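Local coordinates for glycerol dehydrogenase (Bacillus coagulans, PDB 6CSJ), which probably oxidises glycerol and related polyols with NAD+ as an iron-containing-type alcohol dehydrogenase, and in this altered form has gained D-lactate dehydrogenase activity, at residues L317-C330 against V343-D356. The protein carries 2 engineered substitutions. Sequence-based numbering, arbitrary orientation.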
loop_
_atom_site.group_PDB
_atom_site.type_symbol
_atom_site.label_atom_id
_atom_site.label_comp_id
_atom_site.label_asym_id
_atom_site.label_seq_id
_atom_site.Cartn_x
_atom_site.Cartn_y
_atom_site.Cartn_z
ATOM N N LEU A 317 -10.233 20.005 17.431
ATOM C CA LEU A 317 -9.223 19.349 18.258
ATOM C C LEU A 317 -9.836 19.056 19.630
ATOM O O LEU A 317 -10.194 19.966 20.346
ATOM C CB LEU A 317 -7.982 20.233 18.432
ATOM C CG LEU A 317 -7.061 20.451 17.216
ATOM C CD1 LEU A 317 -7.731 20.461 15.840
ATOM C CD2 LEU A 317 -6.274 21.736 17.476
ATOM N N ASN A 318 -9.942 17.775 19.961
ATOM C CA ASN A 318 -10.421 17.306 21.253
ATOM C C ASN A 318 -9.236 16.646 21.954
ATOM O O ASN A 318 -8.650 15.695 21.419
ATOM C CB ASN A 318 -11.555 16.305 21.029
ATOM C CG ASN A 318 -12.210 15.852 22.314
ATOM O OD1 ASN A 318 -11.706 14.965 23.008
ATOM N ND2 ASN A 318 -13.345 16.470 22.646
ATOM N N GLU A 319 -8.871 17.153 23.130
ATOM C CA GLU A 319 -7.714 16.628 23.857
ATOM C C GLU A 319 -7.865 15.154 24.220
ATOM O O GLU A 319 -6.942 14.372 24.030
ATOM C CB GLU A 319 -7.395 17.461 25.111
ATOM C CG GLU A 319 -6.326 16.832 26.014
ATOM C CD GLU A 319 -5.739 17.784 27.044
ATOM O OE1 GLU A 319 -6.322 18.858 27.297
ATOM O OE2 GLU A 319 -4.693 17.445 27.632
ATOM N N GLU A 320 -9.032 14.776 24.734
ATOM C CA GLU A 320 -9.274 13.396 25.176
ATOM C C GLU A 320 -9.133 12.405 24.009
ATOM O O GLU A 320 -8.485 11.361 24.145
ATOM C CB GLU A 320 -10.651 13.273 25.829
ATOM C CG GLU A 320 -10.891 11.955 26.563
ATOM C CD GLU A 320 -12.153 11.989 27.422
ATOM O OE1 GLU A 320 -13.228 12.343 26.894
ATOM O OE2 GLU A 320 -12.089 11.661 28.634
ATOM N N LYS A 321 -9.725 12.752 22.868
ATOM C CA LYS A 321 -9.660 11.912 21.673
ATOM C C LYS A 321 -8.236 11.800 21.131
ATOM O O LYS A 321 -7.768 10.705 20.796
ATOM C CB LYS A 321 -10.582 12.460 20.580
ATOM C CG LYS A 321 -12.069 12.401 20.902
ATOM C CD LYS A 321 -12.683 11.032 20.663
ATOM C CE LYS A 321 -14.142 11.066 21.055
ATOM N NZ LYS A 321 -14.951 12.082 20.307
ATOM N N LEU A 322 -7.545 12.938 21.055
ATOM C CA LEU A 322 -6.170 12.962 20.549
ATOM C C LEU A 322 -5.182 12.229 21.452
ATOM O O LEU A 322 -4.233 11.641 20.950
ATOM C CB LEU A 322 -5.728 14.403 20.254
ATOM C CG LEU A 322 -6.402 15.004 19.013
ATOM C CD1 LEU A 322 -6.193 16.501 18.943
ATOM C CD2 LEU A 322 -5.883 14.347 17.749
ATOM N N ARG A 323 -5.422 12.230 22.768
ATOM C CA ARG A 323 -4.656 11.380 23.703
ATOM C C ARG A 323 -4.825 9.902 23.359
ATOM O O ARG A 323 -3.853 9.142 23.387
ATOM C CB ARG A 323 -5.099 11.580 25.160
ATOM C CG ARG A 323 -4.826 12.945 25.755
ATOM C CD ARG A 323 -3.495 13.044 26.453
ATOM N NE ARG A 323 -3.140 14.450 26.673
ATOM C CZ ARG A 323 -1.902 14.930 26.822
ATOM N NH1 ARG A 323 -0.829 14.128 26.781
ATOM N NH2 ARG A 323 -1.737 16.236 27.007
ATOM N N LYS A 324 -6.063 9.495 23.066
ATOM C CA LYS A 324 -6.344 8.101 22.697
ATOM C C LYS A 324 -5.628 7.721 21.396
ATOM O O LYS A 324 -5.075 6.611 21.292
ATOM C CB LYS A 324 -7.847 7.836 22.577
ATOM C CG LYS A 324 -8.629 7.858 23.881
ATOM C CD LYS A 324 -10.132 7.861 23.574
ATOM C CE LYS A 324 -11.005 8.399 24.718
ATOM N NZ LYS A 324 -11.020 7.424 25.838
ATOM N N VAL A 325 -5.621 8.645 20.428
ATOM C CA VAL A 325 -4.853 8.463 19.185
ATOM C C VAL A 325 -3.372 8.187 19.499
ATOM O O VAL A 325 -2.784 7.240 18.971
ATOM C CB VAL A 325 -4.969 9.689 18.240
ATOM C CG1 VAL A 325 -4.011 9.571 17.062
ATOM C CG2 VAL A 325 -6.396 9.868 17.724
ATOM N N ALA A 326 -2.793 9.012 20.366
ATOM C CA ALA A 326 -1.403 8.862 20.776
ATOM C C ALA A 326 -1.140 7.562 21.529
ATOM O O ALA A 326 -0.120 6.901 21.295
ATOM C CB ALA A 326 -0.979 10.054 21.628
ATOM N N GLU A 327 -2.053 7.209 22.435
ATOM C CA GLU A 327 -1.949 5.955 23.205
ATOM C C GLU A 327 -2.004 4.740 22.291
ATOM O O GLU A 327 -1.150 3.848 22.402
ATOM C CB GLU A 327 -3.012 5.869 24.313
ATOM C CG GLU A 327 -2.502 6.305 25.694
ATOM C CD GLU A 327 -3.440 7.265 26.424
ATOM O OE1 GLU A 327 -4.672 7.020 26.437
ATOM O OE2 GLU A 327 -2.932 8.264 26.986
ATOM N N LEU A 328 -2.963 4.724 21.361
ATOM C CA LEU A 328 -3.067 3.620 20.405
ATOM C C LEU A 328 -1.839 3.541 19.488
ATOM O O LEU A 328 -1.389 2.436 19.161
ATOM C CB LEU A 328 -4.372 3.702 19.591
ATOM C CG LEU A 328 -4.728 2.522 18.662
ATOM C CD1 LEU A 328 -4.691 1.161 19.337
ATOM C CD2 LEU A 328 -6.117 2.775 18.071
ATOM N N SER A 329 -1.292 4.696 19.099
ATOM C CA SER A 329 -0.061 4.740 18.286
ATOM C C SER A 329 1.131 4.110 19.005
ATOM O O SER A 329 2.015 3.564 18.357
ATOM C CB SER A 329 0.300 6.179 17.895
ATOM O OG SER A 329 -0.758 6.839 17.228
ATOM N N CYS A 330 1.145 4.207 20.340
ATOM C CA CYS A 330 2.215 3.665 21.190
ATOM C C CYS A 330 1.927 2.294 21.834
ATOM O O CYS A 330 2.673 1.876 22.723
ATOM C CB CYS A 330 2.550 4.678 22.290
ATOM S SG CYS A 330 3.135 6.266 21.655
ATOM N N VAL A 343 10.149 6.954 22.859
ATOM C CA VAL A 343 8.863 7.511 22.475
ATOM C C VAL A 343 7.855 7.284 23.596
ATOM O O VAL A 343 7.816 6.208 24.178
ATOM C CB VAL A 343 8.329 6.820 21.201
ATOM C CG1 VAL A 343 6.944 7.360 20.832
ATOM C CG2 VAL A 343 9.327 6.991 20.060
ATOM N N THR A 344 7.038 8.296 23.878
ATOM C CA THR A 344 5.966 8.187 24.872
ATOM C C THR A 344 4.691 8.770 24.274
ATOM O O THR A 344 4.764 9.558 23.324
ATOM C CB THR A 344 6.278 8.992 26.147
ATOM O OG1 THR A 344 6.300 10.387 25.837
ATOM C CG2 THR A 344 7.628 8.603 26.737
ATOM N N PRO A 345 3.525 8.411 24.831
ATOM C CA PRO A 345 2.274 9.016 24.364
ATOM C C PRO A 345 2.244 10.552 24.384
ATOM O O PRO A 345 1.715 11.159 23.447
ATOM C CB PRO A 345 1.226 8.415 25.305
ATOM C CG PRO A 345 1.797 7.095 25.706
ATOM C CD PRO A 345 3.276 7.227 25.678
ATOM N N ASP A 346 2.816 11.163 25.419
ATOM C CA ASP A 346 2.947 12.636 25.493
ATOM C C ASP A 346 3.711 13.205 24.310
ATOM O O ASP A 346 3.323 14.215 23.757
ATOM C CB ASP A 346 3.668 13.075 26.783
ATOM C CG ASP A 346 2.777 13.066 28.006
ATOM O OD1 ASP A 346 1.586 12.715 27.909
ATOM O OD2 ASP A 346 3.278 13.414 29.088
ATOM N N LEU A 347 4.803 12.540 23.946
ATOM C CA LEU A 347 5.673 12.971 22.848
ATOM C C LEU A 347 4.955 12.837 21.494
ATOM O O LEU A 347 5.059 13.729 20.637
ATOM C CB LEU A 347 6.967 12.161 22.868
ATOM C CG LEU A 347 8.269 12.731 22.308
ATOM C CD1 LEU A 347 8.671 14.085 22.886
ATOM C CD2 LEU A 347 9.382 11.714 22.606
ATOM N N VAL A 348 4.206 11.744 21.328
ATOM C CA VAL A 348 3.423 11.504 20.109
ATOM C C VAL A 348 2.211 12.453 20.021
ATOM O O VAL A 348 1.906 12.967 18.941
ATOM C CB VAL A 348 2.985 10.026 19.989
ATOM C CG1 VAL A 348 2.095 9.806 18.760
ATOM C CG2 VAL A 348 4.215 9.127 19.933
ATOM N N TYR A 349 1.535 12.688 21.147
ATOM C CA TYR A 349 0.504 13.727 21.235
ATOM C C TYR A 349 1.048 15.084 20.766
ATOM O O TYR A 349 0.411 15.778 19.946
ATOM C CB TYR A 349 -0.024 13.845 22.665
ATOM C CG TYR A 349 -1.125 14.876 22.826
ATOM C CD1 TYR A 349 -2.444 14.574 22.519
ATOM C CD2 TYR A 349 -0.839 16.154 23.296
ATOM C CE1 TYR A 349 -3.445 15.517 22.661
ATOM C CE2 TYR A 349 -1.835 17.104 23.445
ATOM C CZ TYR A 349 -3.137 16.784 23.130
ATOM O OH TYR A 349 -4.111 17.738 23.264
ATOM N N ALA A 350 2.226 15.448 21.278
ATOM C CA ALA A 350 2.885 16.705 20.908
ATOM C C ALA A 350 3.204 16.771 19.410
ATOM O O ALA A 350 2.984 17.809 18.772
ATOM C CB ALA A 350 4.152 16.911 21.727
ATOM N N ALA A 351 3.708 15.665 18.860
ATOM C CA ALA A 351 4.005 15.577 17.418
ATOM C C ALA A 351 2.752 15.740 16.528
ATOM O O ALA A 351 2.785 16.453 15.525
ATOM C CB ALA A 351 4.720 14.272 17.098
ATOM N N ILE A 352 1.657 15.102 16.920
ATOM C CA ILE A 352 0.414 15.138 16.150
ATOM C C ILE A 352 -0.195 16.544 16.136
ATOM O O ILE A 352 -0.509 17.082 15.065
ATOM C CB ILE A 352 -0.596 14.069 16.660
ATOM C CG1 ILE A 352 -0.056 12.669 16.323
ATOM C CG2 ILE A 352 -1.990 14.256 16.045
ATOM C CD1 ILE A 352 -0.685 11.540 17.115
ATOM N N VAL A 353 -0.352 17.136 17.313
ATOM C CA VAL A 353 -0.985 18.455 17.416
ATOM C C VAL A 353 -0.095 19.518 16.758
ATOM O O VAL A 353 -0.597 20.436 16.098
ATOM C CB VAL A 353 -1.322 18.814 18.880
ATOM C CG1 VAL A 353 -1.820 20.257 19.011
ATOM C CG2 VAL A 353 -2.366 17.848 19.411
ATOM N N THR A 354 1.220 19.374 16.922
ATOM C CA THR A 354 2.166 20.310 16.317
ATOM C C THR A 354 2.242 20.125 14.792
ATOM O O THR A 354 2.380 21.111 14.056
ATOM C CB THR A 354 3.553 20.218 16.993
ATOM O OG1 THR A 354 3.402 20.465 18.402
ATOM C CG2 THR A 354 4.540 21.230 16.401
ATOM N N ALA A 355 2.120 18.886 14.312
ATOM C CA ALA A 355 2.007 18.644 12.869
ATOM C C ALA A 355 0.802 19.380 12.279
ATOM O O ALA A 355 0.909 20.023 11.224
ATOM C CB ALA A 355 1.918 17.153 12.578
ATOM N N ASP A 356 -0.330 19.289 12.978
ATOM C CA ASP A 356 -1.534 20.042 12.626
ATOM C C ASP A 356 -1.289 21.559 12.628
ATOM O O ASP A 356 -1.713 22.239 11.694
ATOM C CB ASP A 356 -2.707 19.657 13.548
ATOM C CG ASP A 356 -3.952 20.468 13.276
ATOM O OD1 ASP A 356 -4.682 20.160 12.307
ATOM O OD2 ASP A 356 -4.198 21.427 14.032
#
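Y349 sits as a knob among E319, L322, R323 and A326, joining two consecutive helices, 319-329 and 345-356, in the all-helical part of this dehydrogenase. The axes of these two helical segments approach to 8.3 Å and run at 120° to each other. Y349 extends its CG away from the backbone N, which lays the ring along helix 319-329, and the R323 guanidinium lies flat over one face, a cation-pi stack with the planes 12° apart and R323 CZ 4.0 Å from the ring centroid. V353 CG2 lies over the opposite face, toward the rim, while L322 CB approaches Y349 CE1 obliquely at 3.5 Å. A bend at chi2 of R323 (-91°) brings the guanidinium over the ring, and two carboxylates fix its rotation: R323 NH1 makes a salt bridge to D346 OD1 (3.0 Å), and R323 NH2 a longer one to E319 OE2 (3.3 Å), close to the guanidinium plane. This network lies on the outer side of the pair. Further in, A326 permits close approach, its CB 3.4 Å from P345 O, and V325 CG1 meets I352 CD1 at 3.9 Å. Helix 252-259 packs against the buried side, I256 touching S329, V348 and I352. Where helix 319-329 ends, C330 turns its sulfur toward the start of the other helix, against V343 CG1 and V348 CG2, with SG 3.5 Å from V348 CG2.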